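Side-chain contact in glycosyl transferase (Staphylococcus aureus, PDB 5TZJ), which is a glycosyltransferase of family 2 that also carries a TarS-type linker domain and is bound here to uridine-diphosphate-N-acetylglucosamine: residues Y325-D328 and K333-I336. Numbering follows the deposited sequence.
Sequences YRFD and KLNI
Asp-328 and Asn-335 face each other as the hydrogen-bonded pair of an antiparallel beta hairpin, strands 326-330 and 333-337, whose second strand is the middle one of a three-stranded sheet near the C-terminal end of the chain. Two backbone bonds define the pair: Asp-328 N donates to Asn-335 O at 3.0 Å, and Asn-335 N to Asp-328 O at 2.9 Å. Both are nearly straight, the second with an N-H...O angle of 170°. The segment axes approach to 4.6 Å at 142°, so the pair is not exactly antiparallel.

The two side chains leave the sheet on the same face and are bridged by a water. It donates to Asp-328 OD1 at 2.6 Å and accepts from Asn-335 ND2, so carboxylate and amide are linked without touching. The other end of the Asn-335 amide, OD1, takes the backbone N-H of Gly-347 on strand 344-348; with both ends bonded, the rotation of the amide is restrained, and the side chain joins strand 344-348 directly and strand 326-330 through the water.

Phe-327 and Ile-336, the neighbouring non-hydrogen-bonded pair, point to the opposite face, beside Leu-334. Phe-327 has CG between its backbone N and carbonyl carbon (chi1 67°), which lifts the ring off the sheet and tilts it outward from strand 333-337. Leu-334 rises from the same face and leans across to reach it, while Ile-336 CG1 lies at the base of the phenylalanine, near CB. On this apolar side Tyr-324 touches both Leu-334 and Ile-336. Leu-334 CD2 meets the ring obliquely, 3.6 Å from Phe-327 CD2.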
loop_
_atom_site.group_PDB
_atom_site.type_symbol
_atom_site.label_atom_id
_atom_site.label_comp_id
_atom_site.label_asym_id
_atom_site.label_seq_id
_atom_site.Cartn_x
_atom_site.Cartn_y
_atom_site.Cartn_z
ATOM N N TYR A 325 9.494 -2.238 -34.119
ATOM C CA TYR A 325 9.794 -1.534 -35.357
ATOM C C TYR A 325 11.235 -1.797 -35.813
ATOM O O TYR A 325 11.469 -2.251 -36.939
ATOM C CB TYR A 325 9.544 -0.036 -35.173
ATOM C CG TYR A 325 9.968 0.775 -36.379
ATOM C CD1 TYR A 325 9.263 0.700 -37.582
ATOM C CD2 TYR A 325 11.052 1.623 -36.308
ATOM C CE1 TYR A 325 9.652 1.465 -38.692
ATOM C CE2 TYR A 325 11.448 2.376 -37.404
ATOM C CZ TYR A 325 10.756 2.304 -38.578
ATOM O OH TYR A 325 11.191 3.069 -39.634
ATOM N N ARG A 326 12.216 -1.523 -34.950
ATOM C CA ARG A 326 13.591 -1.990 -35.180
ATOM C C ARG A 326 14.188 -2.380 -33.846
ATOM O O ARG A 326 13.821 -1.824 -32.805
ATOM C CB ARG A 326 14.516 -0.933 -35.789
ATOM C CG ARG A 326 14.011 -0.342 -37.071
ATOM C CD ARG A 326 15.034 -0.427 -38.148
ATOM N NE ARG A 326 14.619 0.276 -39.362
ATOM C CZ ARG A 326 13.696 -0.165 -40.215
ATOM N NH1 ARG A 326 13.050 -1.307 -39.983
ATOM N NH2 ARG A 326 13.410 0.541 -41.305
ATOM N N PHE A 327 15.128 -3.319 -33.876
ATOM C CA PHE A 327 15.869 -3.537 -32.644
ATOM C C PHE A 327 17.172 -4.250 -32.958
ATOM O O PHE A 327 17.305 -4.953 -33.966
ATOM C CB PHE A 327 15.072 -4.348 -31.613
ATOM C CG PHE A 327 14.815 -5.802 -32.032
ATOM C CD1 PHE A 327 13.910 -6.096 -33.033
ATOM C CD2 PHE A 327 15.493 -6.843 -31.431
ATOM C CE1 PHE A 327 13.639 -7.382 -33.397
ATOM C CE2 PHE A 327 15.251 -8.160 -31.817
ATOM C CZ PHE A 327 14.340 -8.429 -32.812
ATOM N N ASP A 328 18.118 -4.013 -32.070
ATOM C CA ASP A 328 19.409 -4.665 -31.992
ATOM C C ASP A 328 19.404 -5.592 -30.785
ATOM O O ASP A 328 18.698 -5.343 -29.797
ATOM C CB ASP A 328 20.532 -3.627 -31.820
ATOM C CG ASP A 328 20.642 -2.669 -32.995
ATOM O OD1 ASP A 328 21.128 -1.539 -32.781
ATOM O OD2 ASP A 328 20.223 -3.027 -34.113
ATOM N N LYS A 333 20.555 -8.401 -24.487
ATOM C CA LYS A 333 19.391 -7.560 -24.223
ATOM C C LYS A 333 18.970 -6.826 -25.501
ATOM O O LYS A 333 19.685 -6.829 -26.517
ATOM C CB LYS A 333 19.702 -6.569 -23.096
ATOM C CG LYS A 333 20.126 -7.258 -21.819
ATOM C CD LYS A 333 20.422 -6.229 -20.781
ATOM C CE LYS A 333 21.319 -6.765 -19.701
ATOM N NZ LYS A 333 21.975 -5.584 -19.037
ATOM N N LEU A 334 17.783 -6.210 -25.474
ATOM C CA LEU A 334 17.278 -5.542 -26.676
ATOM C C LEU A 334 17.472 -4.026 -26.598
ATOM O O LEU A 334 17.113 -3.386 -25.603
ATOM C CB LEU A 334 15.798 -5.851 -26.901
ATOM C CG LEU A 334 15.411 -7.323 -27.022
ATOM C CD1 LEU A 334 13.941 -7.402 -27.249
ATOM C CD2 LEU A 334 16.193 -8.021 -28.144
ATOM N N ASN A 335 17.944 -3.446 -27.699
ATOM C CA ASN A 335 17.966 -2.005 -27.908
ATOM C C ASN A 335 16.869 -1.738 -28.942
ATOM O O ASN A 335 17.010 -2.079 -30.123
ATOM C CB ASN A 335 19.344 -1.499 -28.391
ATOM C CG ASN A 335 20.469 -1.747 -27.409
ATOM O OD1 ASN A 335 20.266 -2.079 -26.237
ATOM N ND2 ASN A 335 21.693 -1.559 -27.889
ATOM N N ILE A 336 15.767 -1.133 -28.504
ATOM C CA ILE A 336 14.547 -1.107 -29.294
ATOM C C ILE A 336 14.207 0.319 -29.673
ATOM O O ILE A 336 14.204 1.217 -28.810
ATOM C CB ILE A 336 13.362 -1.709 -28.518
ATOM C CG1 ILE A 336 13.700 -3.123 -28.091
ATOM C CG2 ILE A 336 12.094 -1.618 -29.372
ATOM C CD1 ILE A 336 12.776 -3.608 -27.029
HETATM O O HOH W 1 21.853 -0.589 -30.435
#